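Local coordinates for protein beta-Ala-His dipeptidase (PDB 3DLJ) that catalyses the zinc-dependent hydrolysis of Xaa-His dipeptides, with its highest activity toward carnosine and anserine, at residues L149-A154 / A475-E480; Y201-D206 / V444-G449; D206-S211 / V451-H456; P215-G220 / A407-I412; H394-N399 / P430-F435. All coordinates share one frame; numbering follows the deposited sequence.

Contact 1: L149-A154 / A475-E480; sequences LAWINA and AAFFLE
Phe478 pushes its ring edge into the face of Trp151, and this T-shaped pair is the tight part of the crossing between helices 141-160 and 464-482. One rim atom does most of the touching. CE2 of Phe478 stands 3.5 Å above the indole plane, offset toward the rim of the six-membered ring, while Trp151 CH2 lies in the plane of the phenyl ring. The planes meet at 81°, with the centroids of the Phe478 ring and the Trp151 six-membered ring 5.0 Å apart. Trp151 carries CG anti to its backbone N (chi1 -177°), and from there the indole reaches across although its CB starts off to one side. On the far side of the phenyl, CE1 of Phe478 rests 4.0 Å from the CB of Ala154. That methyl also meets the backbone of the second helix, 3.8 Å from Ala475 N, where two alanines let the chains come close. Elsewhere the fit is looser: Phe477 CD2 only grazes Trp151 CZ3 at 4.1 Å, the two helical segments cross at -66°, and Leu479 and Glu480, at the far end of the second, are partly exposed. Around the pair, Trp151 stacks on Phe107 and meets Phe171, both from strands of the large sheet, and takes another edge-to-face partner in Phe474; Phe477 packs against helix 403-416, and Phe478 against Leu165 in a loop.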
# COMPACT_ATOMS: atom_id res chain seq x y z
N LEU A 149 -14.23 4.86 1.70
CA LEU A 149 -15.43 5.64 2.06
C LEU A 149 -15.74 6.72 1.05
O LEU A 149 -16.89 7.01 0.83
CB LEU A 149 -15.33 6.22 3.47
CG LEU A 149 -15.77 5.24 4.57
CD1 LEU A 149 -15.42 5.77 5.97
CD2 LEU A 149 -17.28 4.94 4.45
N ALA A 150 -14.70 7.32 0.47
CA ALA A 150 -14.88 8.32 -0.57
C ALA A 150 -15.63 7.75 -1.78
O ALA A 150 -16.53 8.42 -2.32
CB ALA A 150 -13.54 8.90 -0.99
N TRP A 151 -15.26 6.53 -2.17
CA TRP A 151 -15.95 5.75 -3.21
C TRP A 151 -17.37 5.42 -2.81
O TRP A 151 -18.31 5.66 -3.59
CB TRP A 151 -15.17 4.43 -3.51
CG TRP A 151 -15.76 3.59 -4.62
CD1 TRP A 151 -16.71 2.61 -4.49
CD2 TRP A 151 -15.44 3.65 -6.03
NE1 TRP A 151 -17.01 2.06 -5.72
CE2 TRP A 151 -16.24 2.66 -6.68
CE3 TRP A 151 -14.55 4.41 -6.81
CZ2 TRP A 151 -16.18 2.43 -8.07
CZ3 TRP A 151 -14.49 4.17 -8.20
CH2 TRP A 151 -15.30 3.19 -8.80
N ILE A 152 -17.54 4.88 -1.60
CA ILE A 152 -18.88 4.56 -1.08
C ILE A 152 -19.77 5.80 -0.94
O ILE A 152 -20.97 5.76 -1.25
CB ILE A 152 -18.81 3.76 0.27
CG1 ILE A 152 -18.41 2.30 0.01
CG2 ILE A 152 -20.16 3.85 1.03
CD1 ILE A 152 -17.96 1.52 1.26
N ASN A 153 -19.18 6.90 -0.45
CA ASN A 153 -19.92 8.15 -0.28
C ASN A 153 -20.37 8.73 -1.62
O ASN A 153 -21.50 9.16 -1.73
CB ASN A 153 -19.10 9.17 0.54
CG ASN A 153 -18.90 8.74 2.01
OD1 ASN A 153 -19.63 7.93 2.53
ND2 ASN A 153 -17.90 9.31 2.67
N ALA A 154 -19.50 8.72 -2.64
CA ALA A 154 -19.90 9.06 -4.02
C ALA A 154 -21.16 8.31 -4.50
O ALA A 154 -22.10 8.93 -5.02
CB ALA A 154 -18.72 8.86 -5.02
N ALA A 475 -17.38 10.35 -8.28
CA ALA A 475 -18.69 10.68 -8.91
C ALA A 475 -18.56 10.99 -10.43
O ALA A 475 -19.26 10.39 -11.27
CB ALA A 475 -19.35 11.83 -8.16
N ALA A 476 -17.66 11.91 -10.78
CA ALA A 476 -17.38 12.23 -12.19
C ALA A 476 -16.95 10.98 -13.00
O ALA A 476 -17.33 10.83 -14.18
CB ALA A 476 -16.30 13.32 -12.27
N PHE A 477 -16.17 10.11 -12.35
CA PHE A 477 -15.58 8.94 -12.96
C PHE A 477 -16.63 7.91 -13.36
O PHE A 477 -16.56 7.34 -14.46
CB PHE A 477 -14.52 8.35 -12.01
CG PHE A 477 -13.84 7.12 -12.53
CD1 PHE A 477 -12.93 7.19 -13.59
CD2 PHE A 477 -14.07 5.88 -11.94
CE1 PHE A 477 -12.27 6.04 -14.05
CE2 PHE A 477 -13.42 4.74 -12.40
CZ PHE A 477 -12.52 4.82 -13.46
N PHE A 478 -17.62 7.69 -12.48
CA PHE A 478 -18.76 6.82 -12.81
C PHE A 478 -19.32 7.19 -14.18
O PHE A 478 -19.59 6.32 -15.02
CB PHE A 478 -19.91 6.93 -11.78
CG PHE A 478 -19.53 6.52 -10.39
CD1 PHE A 478 -20.31 6.94 -9.31
CD2 PHE A 478 -18.41 5.74 -10.14
CE1 PHE A 478 -19.99 6.58 -8.01
CE2 PHE A 478 -18.08 5.39 -8.84
CZ PHE A 478 -18.87 5.81 -7.77
N LEU A 479 -19.48 8.50 -14.38
CA LEU A 479 -20.07 9.06 -15.57
C LEU A 479 -19.16 8.86 -16.79
O LEU A 479 -19.63 8.53 -17.87
CB LEU A 479 -20.42 10.54 -15.34
CG LEU A 479 -21.30 11.26 -16.35
CD1 LEU A 479 -22.71 10.67 -16.42
CD2 LEU A 479 -21.37 12.76 -16.02
N GLU A 480 -17.85 9.00 -16.59
CA GLU A 480 -16.89 8.83 -17.67
C GLU A 480 -16.78 7.38 -18.16
O GLU A 480 -16.66 7.13 -19.35
CB GLU A 480 -15.52 9.38 -17.26
CG GLU A 480 -15.49 10.91 -17.13
CD GLU A 480 -15.54 11.62 -18.48
OE1 GLU A 480 -15.48 10.95 -19.54
OE2 GLU A 480 -15.64 12.86 -18.47

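Contact 2: Y201-D206 / V444-G449; sequences YIVISD and VLIPLG. With ZN (zinc ion), chain D.
Val203 and Ile204 pair in parallel with Val444 and Leu445, and three backbone bonds of 2.9 to 3.1 Å stitch the strands: Val444 N to Ile202 O, Ile204 N to Val444 O and Ile446 N to Ile204 O. The pairing puts like side chains next to each other on each face. On one face Val203 and Val444 lie side by side, pointing the same way, with CG2 of Val203 3.6 Å from CG1 of Val444; the other branch of Val203, CG1, meets the tip of Ile446. On the opposite face Leu445 lays CD2 3.6 Å from CB of Ile204. Where the regular strands stop, a serine takes over. Ser205 holds OG anti to its backbone N (chi1 -171°) and donates to Ile446 O at 2.6 Å, approaching the carbonyl almost head-on (C=O...OG 177°). A water donates to the same OG and accepts from Leu448 N at 2.8 Å, so the buried hydroxyl is gripped from two directions and the two segments stay tied beyond the paired strands. One residue later Asp206 binds a zinc ion through OD2. Strand 444-445 forms an edge of the six-stranded sheet, with 201-204 between it and 104-110; Val203 packs on helices 141-160 and 464-482, while Ile204 faces helix 430-438 through Ile431.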
# COMPACT_ATOMS: atom_id res chain seq x y z
N TYR A 201 -13.92 -2.74 -16.11
CA TYR A 201 -12.67 -2.21 -15.54
C TYR A 201 -12.62 -2.40 -14.01
O TYR A 201 -13.66 -2.53 -13.37
CB TYR A 201 -12.52 -0.73 -15.92
N ILE A 202 -11.40 -2.45 -13.45
CA ILE A 202 -11.19 -2.53 -11.99
C ILE A 202 -10.43 -1.31 -11.49
O ILE A 202 -9.47 -0.89 -12.10
CB ILE A 202 -10.44 -3.84 -11.57
CG1 ILE A 202 -11.26 -5.08 -11.95
CG2 ILE A 202 -10.06 -3.82 -10.08
CD1 ILE A 202 -10.47 -6.39 -11.97
N VAL A 203 -10.90 -0.74 -10.37
CA VAL A 203 -10.30 0.45 -9.76
C VAL A 203 -9.70 0.12 -8.39
O VAL A 203 -10.28 -0.64 -7.61
CB VAL A 203 -11.34 1.61 -9.60
CG1 VAL A 203 -10.73 2.82 -8.87
CG2 VAL A 203 -11.90 2.03 -10.93
N ILE A 204 -8.53 0.69 -8.13
CA ILE A 204 -7.89 0.64 -6.81
C ILE A 204 -7.52 2.08 -6.47
O ILE A 204 -7.00 2.81 -7.32
CB ILE A 204 -6.60 -0.25 -6.80
CG1 ILE A 204 -6.92 -1.70 -7.22
CG2 ILE A 204 -5.86 -0.19 -5.41
CD1 ILE A 204 -5.66 -2.60 -7.39
N SER A 205 -7.80 2.48 -5.25
CA SER A 205 -7.42 3.79 -4.77
C SER A 205 -6.66 3.63 -3.45
O SER A 205 -7.23 3.77 -2.36
CB SER A 205 -8.68 4.66 -4.58
OG SER A 205 -8.35 6.02 -4.32
N ASP A 206 -5.37 3.34 -3.54
CA ASP A 206 -4.60 3.10 -2.33
C ASP A 206 -3.17 3.52 -2.53
O ASP A 206 -2.23 2.74 -2.36
CB ASP A 206 -4.69 1.62 -1.95
CG ASP A 206 -4.25 1.35 -0.50
OD1 ASP A 206 -3.98 2.33 0.25
OD2 ASP A 206 -4.15 0.14 -0.13
N VAL A 444 -7.01 0.33 -12.92
CA VAL A 444 -6.62 1.75 -12.89
C VAL A 444 -6.36 2.21 -11.45
O VAL A 444 -7.21 2.04 -10.56
CB VAL A 444 -7.68 2.66 -13.60
CG1 VAL A 444 -9.07 2.42 -13.04
CG2 VAL A 444 -7.31 4.14 -13.48
N LEU A 445 -5.19 2.79 -11.22
CA LEU A 445 -4.88 3.30 -9.89
C LEU A 445 -5.17 4.79 -9.78
O LEU A 445 -4.49 5.62 -10.38
CB LEU A 445 -3.43 2.99 -9.48
CG LEU A 445 -2.93 1.55 -9.62
CD1 LEU A 445 -1.47 1.54 -9.28
CD2 LEU A 445 -3.69 0.60 -8.73
N ILE A 446 -6.18 5.12 -8.98
CA ILE A 446 -6.55 6.52 -8.74
C ILE A 446 -6.17 6.92 -7.31
O ILE A 446 -6.90 6.65 -6.37
CB ILE A 446 -8.06 6.77 -9.01
CG1 ILE A 446 -8.47 6.14 -10.36
CG2 ILE A 446 -8.35 8.26 -8.99
CD1 ILE A 446 -9.96 6.25 -10.71
N PRO A 447 -5.02 7.58 -7.15
CA PRO A 447 -4.56 7.99 -5.83
C PRO A 447 -5.44 9.11 -5.28
O PRO A 447 -5.77 10.03 -6.01
CB PRO A 447 -3.12 8.47 -6.10
CG PRO A 447 -3.08 8.85 -7.56
CD PRO A 447 -4.10 7.99 -8.24
N LEU A 448 -5.85 9.00 -4.00
CA LEU A 448 -6.52 10.10 -3.30
C LEU A 448 -5.62 10.77 -2.26
O LEU A 448 -5.85 11.92 -1.86
CB LEU A 448 -7.83 9.65 -2.61
CG LEU A 448 -9.09 9.32 -3.42
CD1 LEU A 448 -10.34 9.51 -2.55
CD2 LEU A 448 -9.17 10.16 -4.64
N GLY A 449 -4.58 10.05 -1.84
CA GLY A 449 -3.69 10.55 -0.81
C GLY A 449 -2.69 11.61 -1.23
O GLY A 449 -2.28 11.67 -2.39
ZN ZN D . -3.62 -0.15 1.61
O HOH W 1 -5.80 6.57 -2.60

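Contact 3: D206-S211 / V451-H456; sequences DNLWIS and VDDGEH. With ZN (zinc ion), chain D; ZN (zinc ion), chain C.
A leucine methyl set against a carboxylate oxygen is the odd feature here: Leu208 and Glu455 reach toward each other tip to tip, with CD1 of Leu208 only 3.2 Å from OE1 of Glu455. Segments 206-211 and 451-456 share no hydrogen bond with each other, so this methyl-to-carboxylate approach and some backbone packing make up the contact. Glu455 comes to the spot by a folded chain, with CG between the backbone N and the carbonyl carbon (chi1 77°) and a bend at chi2 (-64°) that turns CD back. Its side chain also lies against Thr142 and Asp143. The second methyl of Leu208, CD2, looks more distantly toward Asp453, whose carboxylate is occupied elsewhere: OD2 is bonded to Thr142 OG1, and OD1 forms a salt bridge with Lys461. Further along, Val451 nestles against the carbonyls of the other loop, its CA 3.4 Å from Trp209 O and its CG2 3.5 Å from Ile210 O. The Trp209 indole turns away from this meeting, and its NE1 is bonded to Pro447 O. At the other end the loops converge on the metals without touching each other. The zinc held by Asp206 is completed by His110 and Asp143; His456 NE2 binds the second, at 2.0 Å, with Asp143 and Glu178. The zinc ions are 3.5 Å apart and share Asp143, the bridged two-metal arrangement of the co-catalytic centre of M20 metallopeptidases.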
# COMPACT_ATOMS: atom_id res chain seq x y z
N ASP A 206 -5.37 3.34 -3.54
CA ASP A 206 -4.60 3.10 -2.33
C ASP A 206 -3.17 3.52 -2.53
O ASP A 206 -2.23 2.74 -2.36
CB ASP A 206 -4.69 1.62 -1.95
CG ASP A 206 -4.25 1.35 -0.50
OD1 ASP A 206 -3.98 2.33 0.25
OD2 ASP A 206 -4.15 0.14 -0.13
N ASN A 207 -3.00 4.77 -2.91
CA ASN A 207 -1.69 5.32 -3.24
C ASN A 207 -1.73 6.83 -3.24
O ASN A 207 -2.81 7.42 -3.11
CB ASN A 207 -1.14 4.74 -4.55
CG ASN A 207 -2.12 4.82 -5.70
OD1 ASN A 207 -3.23 4.26 -5.68
ND2 ASN A 207 -1.69 5.48 -6.75
N LEU A 208 -0.56 7.45 -3.34
CA LEU A 208 -0.41 8.86 -3.09
C LEU A 208 0.02 9.67 -4.32
O LEU A 208 0.66 9.14 -5.24
CB LEU A 208 0.62 9.07 -1.97
CG LEU A 208 0.51 8.23 -0.70
CD1 LEU A 208 1.57 8.67 0.27
CD2 LEU A 208 -0.88 8.29 -0.07
N TRP A 209 -0.34 10.95 -4.32
CA TRP A 209 0.21 11.91 -5.29
C TRP A 209 1.67 12.15 -4.92
O TRP A 209 2.13 11.68 -3.89
CB TRP A 209 -0.55 13.24 -5.29
CG TRP A 209 -2.04 13.16 -5.50
CD1 TRP A 209 -2.75 12.15 -6.09
CD2 TRP A 209 -3.00 14.14 -5.11
NE1 TRP A 209 -4.09 12.44 -6.08
CE2 TRP A 209 -4.27 13.66 -5.48
CE3 TRP A 209 -2.90 15.38 -4.46
CZ2 TRP A 209 -5.45 14.38 -5.24
CZ3 TRP A 209 -4.08 16.10 -4.22
CH2 TRP A 209 -5.34 15.59 -4.61
N ILE A 210 2.40 12.87 -5.77
CA ILE A 210 3.80 13.18 -5.48
C ILE A 210 3.98 14.68 -5.20
O ILE A 210 4.91 15.09 -4.53
CB ILE A 210 4.77 12.62 -6.60
CG1 ILE A 210 6.24 12.58 -6.11
CG2 ILE A 210 4.60 13.38 -7.94
CD1 ILE A 210 6.63 11.29 -5.34
N SER A 211 3.05 15.49 -5.69
CA SER A 211 3.13 16.95 -5.50
C SER A 211 1.78 17.49 -5.06
O SER A 211 0.78 16.76 -5.16
CB SER A 211 3.60 17.64 -6.79
N VAL A 451 1.15 13.26 -0.80
CA VAL A 451 2.52 12.75 -0.68
C VAL A 451 2.95 12.60 0.77
O VAL A 451 3.73 11.70 1.12
CB VAL A 451 3.50 13.69 -1.49
CG1 VAL A 451 3.64 15.08 -0.84
CG2 VAL A 451 4.85 13.03 -1.72
N ASP A 452 2.42 13.47 1.64
CA ASP A 452 2.82 13.48 3.04
C ASP A 452 1.82 12.84 4.03
O ASP A 452 1.84 13.12 5.23
CB ASP A 452 3.18 14.90 3.46
CG ASP A 452 1.97 15.85 3.45
OD1 ASP A 452 0.92 15.53 2.86
OD2 ASP A 452 2.08 16.93 4.06
N ASP A 453 0.98 11.95 3.53
CA ASP A 453 -0.07 11.32 4.34
C ASP A 453 0.47 10.40 5.42
O ASP A 453 -0.20 10.19 6.42
CB ASP A 453 -1.08 10.58 3.45
CG ASP A 453 -2.16 11.52 2.87
OD1 ASP A 453 -2.12 12.73 3.07
OD2 ASP A 453 -3.08 11.04 2.19
N GLY A 454 1.67 9.86 5.22
CA GLY A 454 2.34 9.05 6.24
C GLY A 454 1.72 7.69 6.48
O GLY A 454 1.65 7.23 7.62
N GLU A 455 1.30 7.01 5.42
CA GLU A 455 0.81 5.63 5.56
C GLU A 455 1.88 4.68 6.16
O GLU A 455 3.08 4.80 5.85
CB GLU A 455 0.23 5.11 4.23
CG GLU A 455 1.23 4.67 3.14
CD GLU A 455 2.12 5.79 2.59
OE1 GLU A 455 1.94 6.98 2.94
OE2 GLU A 455 3.02 5.47 1.78
N HIS A 456 1.43 3.77 7.04
CA HIS A 456 2.30 2.80 7.75
C HIS A 456 3.26 3.48 8.72
O HIS A 456 4.32 2.91 9.04
CB HIS A 456 3.13 1.97 6.77
CG HIS A 456 2.34 1.11 5.84
ND1 HIS A 456 2.85 -0.06 5.29
CD2 HIS A 456 1.08 1.23 5.37
CE1 HIS A 456 1.92 -0.62 4.53
NE2 HIS A 456 0.84 0.14 4.56
ZN ZN D . -3.62 -0.15 1.61
ZN ZN C . -0.93 -0.47 3.78

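Contact 4: P215-G220 / A407-I412; sequences PAITYG and AAKRAI
Ile217 and Ile412 both hold CG1 anti to the carbonyl carbon, beside the backbone N (chi1 -70° in Ile217), and this brings the two branches past each other in opposite directions, with Ile217 CG1 3.6 Å from Ile412 CD1. Beyond CG1 the chain of Ile217 is turned off fully extended (chi2 148°), setting CD1 against the helix backbone, 3.4 Å from Lys409 N. The same methyl touches CG of Lys409 at 3.5 Å, where the two side chains cross at about a right angle, and lies 3.8 Å from CB of Ala408. CD1 of Ile412 reaches the other way and meets the strand backbone at Ala216 O, 3.4 Å off. At the end the Pro215 ring lays CB 3.9 Å from CG2 of Ile412. Segments 216-220 and 407-412 run nearly antiparallel, at 166°, the helix packing on a face of the sheet that holds strand 216-232. A polar tie between the same strand and helix lies nearby, from Tyr405 OH to Thr218 O. Between the two segments the chemistry is carbon against carbon and against main chain, which implies attachment by shape and dispersion, with Lys409 contributing the aliphatic base of its side chain.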
# COMPACT_ATOMS: atom_id res chain seq x y z
N PRO A 215 -2.74 16.66 -9.20
CA PRO A 215 -3.27 15.32 -8.95
C PRO A 215 -2.61 14.33 -9.88
O PRO A 215 -1.88 14.72 -10.80
CB PRO A 215 -4.77 15.46 -9.27
CG PRO A 215 -5.03 16.95 -9.35
CD PRO A 215 -3.75 17.53 -9.85
N ALA A 216 -2.85 13.05 -9.66
CA ALA A 216 -2.11 12.06 -10.41
C ALA A 216 -2.98 10.89 -10.80
O ALA A 216 -4.05 10.68 -10.21
CB ALA A 216 -0.93 11.58 -9.59
N ILE A 217 -2.51 10.17 -11.81
CA ILE A 217 -2.95 8.81 -12.10
C ILE A 217 -1.70 7.94 -12.15
O ILE A 217 -0.69 8.33 -12.73
CB ILE A 217 -3.76 8.71 -13.43
CG1 ILE A 217 -5.12 9.39 -13.31
CG2 ILE A 217 -4.03 7.26 -13.78
CD1 ILE A 217 -5.60 10.00 -14.62
N THR A 218 -1.78 6.75 -11.54
CA THR A 218 -0.62 5.88 -11.35
C THR A 218 -0.75 4.65 -12.23
O THR A 218 -1.77 3.95 -12.21
CB THR A 218 -0.48 5.51 -9.85
OG1 THR A 218 -0.48 6.72 -9.07
CG2 THR A 218 0.80 4.69 -9.57
N TYR A 219 0.28 4.39 -13.04
CA TYR A 219 0.22 3.34 -14.06
C TYR A 219 1.34 2.30 -13.96
O TYR A 219 1.40 1.39 -14.80
CB TYR A 219 0.21 3.95 -15.47
CG TYR A 219 1.52 4.59 -15.88
CD1 TYR A 219 2.51 3.84 -16.56
CD2 TYR A 219 1.77 5.94 -15.62
CE1 TYR A 219 3.71 4.43 -16.94
CE2 TYR A 219 2.96 6.53 -16.01
CZ TYR A 219 3.92 5.78 -16.67
OH TYR A 219 5.09 6.37 -17.04
N GLY A 220 2.21 2.46 -12.98
CA GLY A 220 3.26 1.48 -12.74
C GLY A 220 3.71 1.45 -11.31
O GLY A 220 3.70 2.47 -10.64
N ALA A 407 -10.87 7.68 -18.84
CA ALA A 407 -11.98 8.05 -17.97
C ALA A 407 -11.49 8.79 -16.72
O ALA A 407 -12.06 9.81 -16.34
CB ALA A 407 -12.80 6.81 -17.57
N ALA A 408 -10.43 8.25 -16.10
CA ALA A 408 -9.81 8.82 -14.91
C ALA A 408 -9.24 10.23 -15.17
O ALA A 408 -9.46 11.14 -14.37
CB ALA A 408 -8.73 7.87 -14.36
N LYS A 409 -8.50 10.38 -16.28
CA LYS A 409 -7.93 11.67 -16.74
C LYS A 409 -8.99 12.76 -16.87
O LYS A 409 -8.84 13.85 -16.31
CB LYS A 409 -7.23 11.50 -18.09
CG LYS A 409 -6.06 10.54 -18.09
CD LYS A 409 -5.67 10.15 -19.52
CE LYS A 409 -4.20 9.80 -19.63
NZ LYS A 409 -3.83 9.34 -21.01
N ARG A 410 -10.04 12.44 -17.62
CA ARG A 410 -11.22 13.29 -17.74
C ARG A 410 -11.91 13.62 -16.40
O ARG A 410 -12.23 14.77 -16.14
CB ARG A 410 -12.23 12.69 -18.72
CG ARG A 410 -11.75 12.61 -20.17
N ALA A 411 -12.11 12.62 -15.55
CA ALA A 411 -12.72 12.87 -14.24
C ALA A 411 -11.87 13.84 -13.42
O ALA A 411 -12.41 14.70 -12.73
CB ALA A 411 -12.96 11.56 -13.47
N ILE A 412 -10.54 13.68 -13.50
CA ILE A 412 -9.60 14.54 -12.76
C ILE A 412 -9.66 15.97 -13.25
O ILE A 412 -9.75 16.89 -12.43
CB ILE A 412 -8.13 14.00 -12.75
CG1 ILE A 412 -8.03 12.78 -11.83
CG2 ILE A 412 -7.12 15.09 -12.30
CD1 ILE A 412 -6.63 12.26 -11.65

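Contact 5: H394-N399 / P430-F435; sequences HPWIAN and PIAKMF
Ala432 sets its methyl squarely over the five-membered ring of Trp396: CB is 4.0 Å from the ring centroid and 8° off the normal, a clean CH-pi contact. Next to it, Lys433 reaches past the indole and donates from NZ to Pro395 O at 2.9 Å, the ammonium nitrogen tilted 23° from the carbonyl plane. Its chain bends at chi2 (60°), which places CD 4.1 Å from CB of Trp396; CE then passes CB of His394 at 3.9 Å. The methylenes thus pack on the CB atoms of Trp396 and His394 while the charged end satisfies a main-chain acceptor. In the fold this is where two parts of the M20 peptidase meet. Helix 430-438 is followed in the chain by strand 444-445 at the edge of the six-stranded sheet next to the zinc centre, whereas strand 384-397 belongs to the second sheet, pairing antiparallel with strand 216-232. Backbone bonding of Trp396 to Thr221 is part of that pairing and helps fix its position; on the opposite face Ala398 N lies 3.9 Å above the ring plane, toward the rim. Tyr405 and Val443 also pack on the indole. On the helix, Ile431 turns to Ser181 and to Leu184 of helix 184-191, while Phe435 shares Val443 with Trp396. Farther out lies the metal centre, the Ala432 side chain about 9 Å from that of zinc ligand Asp206.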
# COMPACT_ATOMS: atom_id res chain seq x y z
N HIS A 394 7.02 -9.36 -8.69
CA HIS A 394 7.42 -8.63 -9.88
C HIS A 394 6.74 -7.26 -9.95
O HIS A 394 5.69 -7.06 -9.35
CB HIS A 394 7.14 -9.46 -11.14
CG HIS A 394 8.09 -10.59 -11.34
ND1 HIS A 394 9.36 -10.42 -11.86
CD2 HIS A 394 7.97 -11.92 -11.08
CE1 HIS A 394 9.98 -11.59 -11.92
NE2 HIS A 394 9.16 -12.52 -11.45
N PRO A 395 7.37 -6.30 -10.66
CA PRO A 395 6.72 -5.00 -10.87
C PRO A 395 5.52 -5.09 -11.80
O PRO A 395 5.35 -6.06 -12.54
CB PRO A 395 7.83 -4.15 -11.49
CG PRO A 395 8.81 -5.07 -11.98
CD PRO A 395 8.72 -6.35 -11.25
N TRP A 396 4.68 -4.07 -11.75
CA TRP A 396 3.47 -4.03 -12.53
C TRP A 396 3.45 -2.73 -13.31
O TRP A 396 3.89 -1.69 -12.81
CB TRP A 396 2.26 -4.15 -11.60
CG TRP A 396 0.90 -3.81 -12.23
CD1 TRP A 396 0.01 -4.68 -12.80
CD2 TRP A 396 0.29 -2.52 -12.30
NE1 TRP A 396 -1.10 -4.01 -13.24
CE2 TRP A 396 -0.96 -2.68 -12.94
CE3 TRP A 396 0.68 -1.23 -11.88
CZ2 TRP A 396 -1.83 -1.59 -13.17
CZ3 TRP A 396 -0.18 -0.16 -12.11
CH2 TRP A 396 -1.42 -0.35 -12.75
N ILE A 397 2.95 -2.82 -14.53
CA ILE A 397 2.74 -1.69 -15.43
C ILE A 397 1.39 -1.82 -16.12
O ILE A 397 1.04 -2.91 -16.61
CB ILE A 397 3.85 -1.62 -16.52
CG1 ILE A 397 3.87 -0.24 -17.20
CG2 ILE A 397 3.69 -2.75 -17.54
CD1 ILE A 397 4.84 0.74 -16.55
N ALA A 398 0.63 -0.73 -16.16
CA ALA A 398 -0.59 -0.69 -16.95
C ALA A 398 -0.29 -0.09 -18.32
O ALA A 398 0.75 0.56 -18.52
CB ALA A 398 -1.67 0.12 -16.25
N ASN A 399 -1.20 -0.33 -19.27
CA ASN A 399 -1.17 0.38 -20.53
C ASN A 399 -1.87 1.72 -20.31
O ASN A 399 -3.09 1.77 -20.10
CB ASN A 399 -1.87 -0.43 -21.63
N PRO A 430 0.49 -5.38 -4.78
CA PRO A 430 0.46 -6.78 -5.17
C PRO A 430 -0.87 -7.12 -5.79
O PRO A 430 -0.93 -7.95 -6.70
CB PRO A 430 0.58 -7.52 -3.83
CG PRO A 430 1.23 -6.58 -2.92
CD PRO A 430 0.83 -5.21 -3.35
N ILE A 431 -1.93 -6.49 -5.28
CA ILE A 431 -3.31 -6.73 -5.73
C ILE A 431 -3.48 -6.36 -7.20
O ILE A 431 -4.21 -7.03 -7.92
CB ILE A 431 -4.33 -6.00 -4.81
CG1 ILE A 431 -4.45 -6.73 -3.46
CG2 ILE A 431 -5.67 -5.81 -5.49
CD1 ILE A 431 -5.15 -8.08 -3.52
N ALA A 432 -2.78 -5.32 -7.63
CA ALA A 432 -2.81 -4.89 -9.03
C ALA A 432 -2.31 -6.00 -9.95
O ALA A 432 -2.96 -6.34 -10.94
CB ALA A 432 -1.98 -3.62 -9.20
N LYS A 433 -1.17 -6.59 -9.58
CA LYS A 433 -0.56 -7.73 -10.27
C LYS A 433 -1.50 -8.95 -10.28
O LYS A 433 -1.75 -9.54 -11.32
CB LYS A 433 0.78 -8.06 -9.59
CG LYS A 433 1.75 -8.93 -10.38
CD LYS A 433 2.14 -8.28 -11.69
CE LYS A 433 3.49 -8.72 -12.14
NZ LYS A 433 3.71 -8.27 -13.55
N MET A 434 -2.05 -9.29 -9.11
CA MET A 434 -3.01 -10.39 -8.97
C MET A 434 -4.25 -10.30 -9.89
O MET A 434 -4.60 -11.29 -10.54
CB MET A 434 -3.45 -10.53 -7.52
CG MET A 434 -4.46 -11.64 -7.28
SD MET A 434 -5.20 -11.45 -5.65
CE MET A 434 -3.72 -11.43 -4.60
N PHE A 435 -4.90 -9.14 -9.93
CA PHE A 435 -6.02 -8.96 -10.88
C PHE A 435 -5.57 -9.10 -12.34
O PHE A 435 -6.34 -9.56 -13.18
CB PHE A 435 -6.77 -7.63 -10.68
CG PHE A 435 -7.71 -7.63 -9.49
CD1 PHE A 435 -8.78 -8.52 -9.43
CD2 PHE A 435 -7.52 -6.73 -8.45
CE1 PHE A 435 -9.64 -8.52 -8.34
CE2 PHE A 435 -8.39 -6.72 -7.35
CZ PHE A 435 -9.44 -7.62 -7.29

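Contact 2 touches all the others. It shares Asp206 with contact 3, and the two are tied by Trp209 N to Gly449 O, 2.8 Å. Toward contact 1 it packs Val203 CG2 on Phe477 CE2 at 3.4 Å, and Phe477 continues onto the helix of contact 4. Leu445 faces two ways, its O bonded to Thr218 N of contact 4 at 3.2 Å and its CD1 lying 3.5 Å from Trp396 CZ3 of contact 5. Contacts 4 and 5 meet where Tyr219 O faces Ala398 N. Contact 3 holds ligands of both zinc ions, whereas Trp151 of contact 1 is about 13 Å, and Ala432 of contact 5 about 11 Å, from a zinc (side chain to ion).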